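Local coordinates for cobalamin biosynthesis protein CobN (Mycobacterium tuberculosis, PDB 7C6O) that is the large, catalytic subunit of the cobaltochelatase, the enzyme that probably inserts cobalt into the corrin ring during the making of cobalamin, at residues D846-W856 with V907-V918; L561-M571 with T599-A607. All coordinates share one frame; numbering follows the deposited sequence. Where two conformers were deposited one is given.

Contact 1 of 2, residues D846-W856 with V907-V918; sequences DPKAVPSRLAW and VRPVWDDASRRV
The two-stranded antiparallel hairpin of 907-911 and 918-923 lies against the loop and N-capped first turn that open helix 853-874, and Trp-911 of its first strand lies with one face under Arg-853, the opposite face against Pro-909 CB and an edge toward Trp-856. The indole NE1 of Trp-911 donates in its ring plane to Pro-851 O at 2.8 Å, just after a cis peptide bond. CG of Arg-853 sits 3.8 Å from the centroid of the six-membered ring of Trp-911, a CH-pi contact over the face, and the extended chain carries NH2 on to the syn lone pair of Asp-913 OD1 (2.8 Å), a salt bridge between two exposed residues. The far edge of Trp-911 meets Trp-856 in an offset edge-to-face pair, planes 67° apart, while Pro-909 CD lies over the six-membered ring of Trp-856. At the other end Arg-917 NE reaches Asp-846 OD2 at 2.7 Å, nearly straight at 169°, and CD and CE of Lys-848 lie over one face of the guanidinium. Between these poles Val-918 N donates to Lys-848 O (2.9 Å). Helix 896-905 packs on Pro-851 and Trp-856, and helix 949-963 touches Lys-848, Val-850, Val-907 and Val-918.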
loop_
_atom_site.group_PDB
_atom_site.type_symbol
_atom_site.label_atom_id
_atom_site.label_comp_id
_atom_site.label_asym_id
_atom_site.label_seq_id
_atom_site.Cartn_x
_atom_site.Cartn_y
_atom_site.Cartn_z
ATOM N N ASP A 846 6.641 -0.548 9.087
ATOM C CA ASP A 846 6.259 0.268 10.230
ATOM C C ASP A 846 6.150 1.705 9.743
ATOM O O ASP A 846 7.177 2.307 9.402
ATOM C CB ASP A 846 7.294 0.137 11.353
ATOM C CG ASP A 846 6.980 1.009 12.563
ATOM O OD1 ASP A 846 5.939 1.697 12.580
ATOM O OD2 ASP A 846 7.792 1.004 13.512
ATOM N N PRO A 847 4.951 2.289 9.680
ATOM C CA PRO A 847 4.811 3.628 9.086
ATOM C C PRO A 847 5.420 4.738 9.920
ATOM O O PRO A 847 5.562 5.857 9.409
ATOM C CB PRO A 847 3.293 3.795 8.965
ATOM C CG PRO A 847 2.751 2.960 10.088
ATOM C CD PRO A 847 3.669 1.768 10.188
ATOM N N LYS A 848 5.771 4.477 11.179
ATOM C CA LYS A 848 6.464 5.447 12.015
ATOM C C LYS A 848 7.979 5.321 11.927
ATOM O O LYS A 848 8.692 6.060 12.615
ATOM C CB LYS A 848 6.014 5.298 13.475
ATOM C CG LYS A 848 4.537 5.609 13.696
ATOM C CD LYS A 848 4.045 5.106 15.049
ATOM C CE LYS A 848 4.691 5.859 16.200
ATOM N NZ LYS A 848 4.322 7.302 16.202
ATOM N N ALA A 849 8.486 4.407 11.095
ATOM C CA ALA A 849 9.916 4.153 10.971
ATOM C C ALA A 849 10.428 4.466 9.569
ATOM O O ALA A 849 11.404 3.865 9.110
ATOM C CB ALA A 849 10.240 2.708 11.346
ATOM N N VAL A 850 9.779 5.400 8.877
ATOM C CA VAL A 850 10.220 5.812 7.547
ATOM C C VAL A 850 10.459 7.319 7.556
ATOM O O VAL A 850 9.649 8.074 8.115
ATOM C CB VAL A 850 9.212 5.394 6.460
ATOM C CG1 VAL A 850 9.135 3.876 6.361
ATOM C CG2 VAL A 850 7.835 5.971 6.731
ATOM N N PRO A 851 11.563 7.806 6.970
ATOM C CA PRO A 851 12.580 6.998 6.290
ATOM C C PRO A 851 13.504 6.242 7.241
ATOM O O PRO A 851 13.825 6.735 8.325
ATOM C CB PRO A 851 13.375 8.040 5.499
ATOM C CG PRO A 851 13.256 9.280 6.318
ATOM C CD PRO A 851 11.869 9.247 6.902
ATOM N N SER A 852 13.913 5.043 6.831
ATOM C CA SER A 852 14.969 4.340 7.535
ATOM C C SER A 852 16.304 5.042 7.296
ATOM O O SER A 852 16.421 5.957 6.474
ATOM C CB SER A 852 15.051 2.885 7.074
ATOM O OG SER A 852 15.549 2.795 5.748
ATOM N N ARG A 853 17.327 4.600 8.028
ATOM C CA ARG A 853 18.658 5.162 7.826
ATOM C C ARG A 853 19.179 4.851 6.427
ATOM O O ARG A 853 19.845 5.689 5.805
ATOM C CB ARG A 853 19.617 4.640 8.895
ATOM C CG ARG A 853 19.292 5.131 10.299
ATOM C CD ARG A 853 20.316 4.646 11.315
ATOM N NE ARG A 853 20.049 5.179 12.648
ATOM C CZ ARG A 853 20.521 6.339 13.096
ATOM N NH1 ARG A 853 21.287 7.091 12.317
ATOM N NH2 ARG A 853 20.230 6.746 14.325
ATOM N N LEU A 854 18.883 3.655 5.908
ATOM C CA LEU A 854 19.281 3.337 4.540
ATOM C C LEU A 854 18.539 4.209 3.537
ATOM O O LEU A 854 19.123 4.655 2.543
ATOM C CB LEU A 854 19.037 1.857 4.241
ATOM C CG LEU A 854 19.995 0.852 4.880
ATOM C CD1 LEU A 854 19.653 -0.561 4.425
ATOM C CD2 LEU A 854 21.435 1.202 4.537
ATOM N N ALA A 855 17.247 4.456 3.775
ATOM C CA ALA A 855 16.492 5.333 2.888
ATOM C C ALA A 855 16.986 6.769 2.972
ATOM O O ALA A 855 16.984 7.483 1.961
ATOM C CB ALA A 855 15.000 5.259 3.220
ATOM N N TRP A 856 17.410 7.208 4.161
ATOM C CA TRP A 856 18.001 8.535 4.292
ATOM C C TRP A 856 19.228 8.677 3.404
ATOM O O TRP A 856 19.406 9.707 2.743
ATOM C CB TRP A 856 18.353 8.812 5.754
ATOM C CG TRP A 856 19.160 10.061 5.948
ATOM C CD1 TRP A 856 20.443 10.146 6.407
ATOM C CD2 TRP A 856 18.741 11.404 5.676
ATOM N NE1 TRP A 856 20.847 11.460 6.442
ATOM C CE2 TRP A 856 19.821 12.252 5.999
ATOM C CE3 TRP A 856 17.558 11.970 5.191
ATOM C CZ2 TRP A 856 19.751 13.634 5.855
ATOM C CZ3 TRP A 856 17.491 13.344 5.049
ATOM C CH2 TRP A 856 18.581 14.161 5.379
ATOM N N VAL A 907 17.094 19.204 6.215
ATOM C CA VAL A 907 16.612 18.715 7.500
ATOM C C VAL A 907 16.946 17.236 7.607
ATOM O O VAL A 907 16.679 16.464 6.678
ATOM C CB VAL A 907 15.098 18.943 7.663
ATOM C CG1 VAL A 907 14.604 18.356 8.977
ATOM C CG2 VAL A 907 14.783 20.417 7.586
ATOM N N ARG A 908 17.523 16.847 8.736
ATOM C CA ARG A 908 17.897 15.470 9.016
ATOM C C ARG A 908 16.857 14.809 9.912
ATOM O O ARG A 908 16.332 15.451 10.831
ATOM C CB ARG A 908 19.263 15.419 9.702
ATOM C CG ARG A 908 19.940 14.062 9.668
ATOM C CD ARG A 908 21.179 14.048 10.546
ATOM N NE ARG A 908 21.966 15.267 10.391
ATOM C CZ ARG A 908 22.917 15.435 9.480
ATOM N NH1 ARG A 908 23.207 14.458 8.631
ATOM N NH2 ARG A 908 23.580 16.582 9.415
ATOM N N PRO A 909 16.524 13.545 9.667
ATOM C CA PRO A 909 15.660 12.819 10.600
ATOM C C PRO A 909 16.410 12.475 11.877
ATOM O O PRO A 909 17.640 12.416 11.915
ATOM C CB PRO A 909 15.275 11.548 9.829
ATOM C CG PRO A 909 15.724 11.776 8.412
ATOM C CD PRO A 909 16.868 12.731 8.490
ATOM N N VAL A 910 15.636 12.249 12.937
ATOM C CA VAL A 910 16.156 11.822 14.232
ATOM C C VAL A 910 15.471 10.512 14.591
ATOM O O VAL A 910 14.239 10.459 14.692
ATOM C CB VAL A 910 15.926 12.882 15.323
ATOM C CG1 VAL A 910 16.427 12.378 16.668
ATOM C CG2 VAL A 910 16.620 14.182 14.949
ATOM N N TRP A 911 16.264 9.460 14.773
ATOM C CA TRP A 911 15.746 8.125 15.031
ATOM C C TRP A 911 15.882 7.756 16.502
ATOM O O TRP A 911 16.831 8.158 17.181
ATOM C CB TRP A 911 16.480 7.076 14.192
ATOM C CG TRP A 911 16.239 7.164 12.716
ATOM C CD1 TRP A 911 15.253 6.539 12.008
ATOM C CD2 TRP A 911 17.011 7.903 11.763
ATOM N NE1 TRP A 911 15.359 6.851 10.672
ATOM C CE2 TRP A 911 16.431 7.686 10.496
ATOM C CE3 TRP A 911 18.135 8.731 11.858
ATOM C CZ2 TRP A 911 16.936 8.268 9.334
ATOM C CZ3 TRP A 911 18.635 9.307 10.705
ATOM C CH2 TRP A 911 18.035 9.074 9.458
ATOM N N ASP A 912 14.918 6.978 16.984
ATOM C CA ASP A 912 15.057 6.232 18.229
ATOM C C ASP A 912 15.709 4.899 17.882
ATOM O O ASP A 912 15.100 4.063 17.211
ATOM C CB ASP A 912 13.700 6.026 18.895
ATOM C CG ASP A 912 13.784 5.143 20.123
ATOM O OD1 ASP A 912 14.112 5.663 21.211
ATOM O OD2 ASP A 912 13.529 3.927 20.001
ATOM N N ASP A 913 16.951 4.699 18.331
ATOM C CA ASP A 913 17.709 3.534 17.885
ATOM C C ASP A 913 17.105 2.216 18.355
ATOM O O ASP A 913 17.343 1.183 17.722
ATOM C CB ASP A 913 19.165 3.640 18.344
ATOM C CG ASP A 913 20.008 4.486 17.406
ATOM O OD1 ASP A 913 19.445 5.054 16.447
ATOM O OD2 ASP A 913 21.235 4.578 17.624
ATOM N N ALA A 914 16.327 2.225 19.438
ATOM C CA ALA A 914 15.665 1.003 19.883
ATOM C C ALA A 914 14.593 0.565 18.889
ATOM O O ALA A 914 14.699 -0.497 18.268
ATOM C CB ALA A 914 15.063 1.209 21.275
ATOM N N SER A 915 13.553 1.383 18.719
ATOM C CA SER A 915 12.434 1.039 17.850
ATOM C C SER A 915 12.704 1.318 16.375
ATOM O O SER A 915 11.929 0.856 15.528
ATOM C CB SER A 915 11.185 1.810 18.279
ATOM O OG SER A 915 11.365 3.201 18.062
ATOM N N ARG A 916 13.769 2.056 16.057
ATOM C CA ARG A 916 14.118 2.517 14.714
ATOM C C ARG A 916 13.101 3.497 14.150
ATOM O O ARG A 916 13.135 3.798 12.951
ATOM C CB ARG A 916 14.313 1.352 13.736
ATOM C CG ARG A 916 15.303 0.316 14.240
ATOM C CD ARG A 916 15.555 -0.770 13.217
ATOM N NE ARG A 916 16.350 -1.852 13.784
ATOM C CZ ARG A 916 16.750 -2.922 13.106
ATOM N NH1 ARG A 916 16.431 -3.055 11.825
ATOM N NH2 ARG A 916 17.470 -3.859 13.709
ATOM N N ARG A 917 12.209 4.024 14.984
ATOM C CA ARG A 917 11.197 4.956 14.520
ATOM C C ARG A 917 11.751 6.377 14.473
ATOM O O ARG A 917 12.652 6.745 15.235
ATOM C CB ARG A 917 9.961 4.884 15.422
ATOM C CG ARG A 917 9.256 3.527 15.347
ATOM C CD ARG A 917 7.983 3.463 16.180
ATOM N NE ARG A 917 7.035 2.508 15.609
ATOM C CZ ARG A 917 5.852 2.208 16.135
ATOM N NH1 ARG A 917 5.457 2.778 17.267
ATOM N NH2 ARG A 917 5.061 1.330 15.528
ATOM N N VAL A 918 11.221 7.170 13.545
ATOM C CA VAL A 918 11.588 8.578 13.437
ATOM C C VAL A 918 10.815 9.349 14.496
ATOM O O VAL A 918 9.582 9.291 14.546
ATOM C CB VAL A 918 11.302 9.126 12.032
ATOM C CG1 VAL A 918 11.668 10.604 11.959
ATOM C CG2 VAL A 918 12.067 8.329 10.984
HETATM O O HOH W 1 9.462 -0.646 15.211
HETATM O O HOH W 2 7.532 9.005 12.455
HETATM O O HOH W 3 7.685 7.888 16.199
HETATM O O HOH W 4 13.836 3.272 10.559
#

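Contact 2 of 2, residues L561-M571 with T599-A607; sequences LEWLPGKTLGM and TQAKRRAHA
Leu-564 O takes two hydrogen bonds from one guanidinium, that of Arg-604, whose NH1 lies 2.8 Å and NH2 3.0 Å from it in an end-on grip. Lys-567 O also takes two bonds from this group, here side-on, from NE (3.0 Å) and NH2 (2.9 Å). NH1 also donates to Glu-562 O; that bond arrives 63° above the carbonyl plane, although the oxygen lies in the plane of the guanidinium. Five hydrogen bonds, all close to the guanidinium plane, thus fix its rotation and draw the loop 561-571 round its edge, while Met-571 CE rests over one face, 3.6 Å from NH2. The bend at chi3 (84°) turns the head of Arg-604 aside from the line of its chain, toward the carbonyls of Glu-562, Leu-564 and Lys-567. With no carboxylate of the two segments at its head, the buried charge is probably stabilised largely by these peptide dipoles.

Beside it, Gln-600 CG stands over the six-membered ring of Trp-563, 3.6 Å from the centroid and 8° off the normal; Gln-600 NE2 is hydrogen-bonded to Asp-946 OD2. One water donates to both Thr-568 O and Gln-600 OE1, and another links Met-571 N to Arg-603 O. The stem of Glu-562 lies along Ala-601, its OE2 hydrogen-bonded to Tyr-588 OH. The contact joins the last turns of helix 595-604 to the loop between strand 551-555 and helix 576-581, with helices 305-313 and 942-947 packed against its flanks.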
loop_
_atom_site.group_PDB
_atom_site.type_symbol
_atom_site.label_atom_id
_atom_site.label_comp_id
_atom_site.label_asym_id
_atom_site.label_seq_id
_atom_site.Cartn_x
_atom_site.Cartn_y
_atom_site.Cartn_z
ATOM N N LEU A 561 -12.790 -1.366 -6.620
ATOM C CA LEU A 561 -13.657 -1.352 -5.442
ATOM C C LEU A 561 -12.945 -0.744 -4.239
ATOM O O LEU A 561 -13.504 0.111 -3.540
ATOM C CB LEU A 561 -14.146 -2.766 -5.122
ATOM C CG LEU A 561 -15.153 -2.854 -3.969
ATOM C CD1 LEU A 561 -16.234 -3.880 -4.268
ATOM C CD2 LEU A 561 -14.466 -3.181 -2.647
ATOM N N GLU A 562 -11.707 -1.172 -3.981
ATOM C CA GLU A 562 -10.974 -0.645 -2.836
ATOM C C GLU A 562 -10.509 0.791 -3.041
ATOM O O GLU A 562 -9.856 1.342 -2.147
ATOM C CB GLU A 562 -9.778 -1.547 -2.510
ATOM C CG GLU A 562 -8.687 -1.607 -3.580
ATOM C CD GLU A 562 -8.932 -2.678 -4.638
ATOM O OE1 GLU A 562 -10.105 -2.997 -4.923
ATOM O OE2 GLU A 562 -7.939 -3.205 -5.186
ATOM N N TRP A 563 -10.836 1.412 -4.176
ATOM C CA TRP A 563 -10.486 2.801 -4.437
ATOM C C TRP A 563 -11.712 3.697 -4.556
ATOM O O TRP A 563 -11.580 4.859 -4.955
ATOM C CB TRP A 563 -9.627 2.898 -5.701
ATOM C CG TRP A 563 -8.347 2.137 -5.569
ATOM C CD1 TRP A 563 -8.109 0.852 -5.969
ATOM C CD2 TRP A 563 -7.133 2.602 -4.967
ATOM N NE1 TRP A 563 -6.816 0.494 -5.661
ATOM C CE2 TRP A 563 -6.198 1.550 -5.045
ATOM C CE3 TRP A 563 -6.745 3.807 -4.371
ATOM C CZ2 TRP A 563 -4.898 1.667 -4.552
ATOM C CZ3 TRP A 563 -5.453 3.921 -3.883
ATOM C CH2 TRP A 563 -4.547 2.857 -3.977
ATOM N N LEU A 564 -12.896 3.189 -4.218
ATOM C CA LEU A 564 -14.103 3.993 -4.251
ATOM C C LEU A 564 -14.065 5.051 -3.149
ATOM O O LEU A 564 -13.381 4.882 -2.135
ATOM C CB LEU A 564 -15.337 3.109 -4.084
ATOM C CG LEU A 564 -15.666 2.131 -5.215
ATOM C CD1 LEU A 564 -16.894 1.313 -4.851
ATOM C CD2 LEU A 564 -15.876 2.870 -6.528
ATOM N N PRO A 565 -14.787 6.158 -3.332
ATOM C CA PRO A 565 -14.790 7.205 -2.306
ATOM C C PRO A 565 -15.303 6.689 -0.969
ATOM O O PRO A 565 -16.194 5.838 -0.899
ATOM C CB PRO A 565 -15.723 8.275 -2.888
ATOM C CG PRO A 565 -15.651 8.064 -4.361
ATOM C CD PRO A 565 -15.512 6.575 -4.545
ATOM N N GLY A 566 -14.717 7.220 0.092
ATOM C CA GLY A 566 -15.041 6.804 1.439
ATOM C C GLY A 566 -13.922 7.225 2.373
ATOM O O GLY A 566 -13.018 7.968 1.990
ATOM N N LYS A 567 -13.999 6.729 3.604
ATOM C CA LYS A 567 -12.958 7.041 4.571
ATOM C C LYS A 567 -11.631 6.401 4.164
ATOM O O LYS A 567 -11.582 5.430 3.400
ATOM C CB LYS A 567 -13.360 6.571 5.970
ATOM C CG LYS A 567 -14.651 7.198 6.477
ATOM C CD LYS A 567 -14.902 6.864 7.940
ATOM C CE LYS A 567 -16.301 7.287 8.363
ATOM N NZ LYS A 567 -16.579 8.721 8.055
ATOM N N THR A 568 -10.542 6.978 4.683
ATOM C CA THR A 568 -9.202 6.447 4.443
ATOM C C THR A 568 -9.122 4.967 4.801
ATOM O O THR A 568 -8.640 4.143 4.013
ATOM C CB THR A 568 -8.184 7.240 5.260
ATOM O OG1 THR A 568 -8.565 7.205 6.643
ATOM C CG2 THR A 568 -8.134 8.689 4.800
ATOM N N LEU A 569 -9.578 4.624 5.999
ATOM C CA LEU A 569 -9.717 3.248 6.455
ATOM C C LEU A 569 -10.623 3.281 7.680
ATOM O O LEU A 569 -11.028 4.351 8.144
ATOM C CB LEU A 569 -8.360 2.594 6.746
ATOM C CG LEU A 569 -7.546 2.984 7.982
ATOM C CD1 LEU A 569 -6.352 2.049 8.130
ATOM C CD2 LEU A 569 -7.082 4.425 7.912
ATOM N N GLY A 570 -10.945 2.102 8.200
ATOM C CA GLY A 570 -11.998 2.016 9.193
ATOM C C GLY A 570 -13.346 2.297 8.556
ATOM O O GLY A 570 -14.034 3.253 8.931
ATOM N N MET A 571 -13.729 1.461 7.591
ATOM C CA MET A 571 -14.857 1.768 6.722
ATOM C C MET A 571 -16.156 1.872 7.513
ATOM O O MET A 571 -16.374 1.159 8.497
ATOM C CB MET A 571 -14.994 0.705 5.630
ATOM C CG MET A 571 -13.682 0.337 4.938
ATOM S SD MET A 571 -12.680 1.757 4.443
ATOM C CE MET A 571 -13.704 2.493 3.175
ATOM N N THR A 599 -1.949 -3.179 -0.173
ATOM C CA THR A 599 -2.333 -2.751 1.167
ATOM C C THR A 599 -3.682 -2.043 1.161
ATOM O O THR A 599 -4.475 -2.192 2.100
ATOM C CB THR A 599 -1.239 -1.847 1.740
ATOM O OG1 THR A 599 -0.022 -2.593 1.858
ATOM C CG2 THR A 599 -1.628 -1.315 3.098
ATOM N N GLN A 600 -3.970 -1.278 0.105
ATOM C CA GLN A 600 -5.250 -0.581 0.038
ATOM C C GLN A 600 -6.408 -1.570 -0.008
ATOM O O GLN A 600 -7.454 -1.342 0.612
ATOM C CB GLN A 600 -5.289 0.352 -1.174
ATOM C CG GLN A 600 -6.455 1.349 -1.162
ATOM C CD GLN A 600 -6.310 2.428 -0.091
ATOM O OE1 GLN A 600 -6.102 2.135 1.087
ATOM N NE2 GLN A 600 -6.428 3.684 -0.502
ATOM N N ALA A 601 -6.235 -2.679 -0.727
ATOM C CA ALA A 601 -7.259 -3.717 -0.732
ATOM C C ALA A 601 -7.382 -4.374 0.638
ATOM O O ALA A 601 -8.492 -4.693 1.080
ATOM C CB ALA A 601 -6.945 -4.758 -1.805
ATOM N N LYS A 602 -6.252 -4.580 1.326
ATOM C CA LYS A 602 -6.290 -5.161 2.667
ATOM C C LYS A 602 -7.104 -4.304 3.625
ATOM O O LYS A 602 -7.835 -4.827 4.473
ATOM C CB LYS A 602 -4.872 -5.330 3.218
ATOM C CG LYS A 602 -4.005 -6.352 2.499
ATOM C CD LYS A 602 -2.552 -6.251 2.965
ATOM C CE LYS A 602 -2.366 -6.748 4.394
ATOM N NZ LYS A 602 -2.403 -8.237 4.479
ATOM N N ARG A 603 -6.988 -2.982 3.506
ATOM C CA ARG A 603 -7.516 -2.071 4.513
ATOM C C ARG A 603 -8.889 -1.509 4.181
ATOM O O ARG A 603 -9.666 -1.238 5.104
ATOM C CB ARG A 603 -6.535 -0.916 4.738
ATOM C CG ARG A 603 -5.168 -1.395 5.193
ATOM C CD ARG A 603 -4.196 -0.252 5.435
ATOM N NE ARG A 603 -2.920 -0.767 5.925
ATOM C CZ ARG A 603 -1.864 -0.017 6.225
ATOM N NH1 ARG A 603 -1.917 1.303 6.092
ATOM N NH2 ARG A 603 -0.752 -0.593 6.657
ATOM N N ARG A 604 -9.222 -1.326 2.903
ATOM C CA ARG A 604 -10.523 -0.779 2.539
ATOM C C ARG A 604 -11.488 -1.836 2.012
ATOM O O ARG A 604 -12.659 -1.522 1.776
ATOM C CB ARG A 604 -10.358 0.349 1.510
ATOM C CG ARG A 604 -9.441 1.473 1.995
ATOM C CD ARG A 604 -9.416 2.675 1.059
ATOM N NE ARG A 604 -10.525 3.606 1.286
ATOM C CZ ARG A 604 -11.457 3.890 0.382
ATOM N NH1 ARG A 604 -11.414 3.320 -0.816
ATOM N NH2 ARG A 604 -12.424 4.752 0.669
ATOM N N ALA A 605 -11.040 -3.086 1.850
ATOM C CA ALA A 605 -11.921 -4.147 1.374
ATOM C C ALA A 605 -11.609 -5.482 2.046
ATOM O O ALA A 605 -11.852 -6.543 1.461
ATOM C CB ALA A 605 -11.836 -4.288 -0.149
ATOM N N HIS A 606 -11.081 -5.435 3.277
ATOM C CA HIS A 606 -10.701 -6.590 4.095
ATOM C C HIS A 606 -10.112 -7.746 3.291
ATOM O O HIS A 606 -10.386 -8.914 3.583
ATOM C CB HIS A 606 -11.897 -7.088 4.920
ATOM C CG HIS A 606 -13.105 -7.442 4.108
ATOM N ND1 HIS A 606 -14.157 -6.571 3.924
ATOM C CD2 HIS A 606 -13.440 -8.579 3.452
ATOM C CE1 HIS A 606 -15.083 -7.152 3.181
ATOM N NE2 HIS A 606 -14.670 -8.369 2.879
ATOM N N ALA A 607 -9.282 -7.436 2.299
ATOM C CA ALA A 607 -8.799 -8.465 1.391
ATOM C C ALA A 607 -7.792 -9.383 2.074
ATOM O O ALA A 607 -7.005 -8.953 2.923
ATOM C CB ALA A 607 -8.158 -7.828 0.158
HETATM O O HOH W 5 -6.158 2.891 3.712
HETATM O O HOH W 6 -11.388 -0.557 7.323
#

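Contact 2 is the more central and is buried, its centre about 11 Å from the centre of the chain, whereas contact 1, its centre about 19 Å away, is only partly buried, with Arg-853 and Asp-913 exposed. Their chemistry follows: contact 1 spreads its hold over two salt bridges and a set of tryptophan and proline contacts, while contact 2 gathers on one arginine that binds backbone carbonyls. They hold different elements, a hairpin against a helix start in one and a helix end against a loop in the other. They do not touch, their nearest atoms being about 6 Å apart, but helices 942-947 and 949-963, adjacent in sequence, flank contacts 2 and 1 respectively.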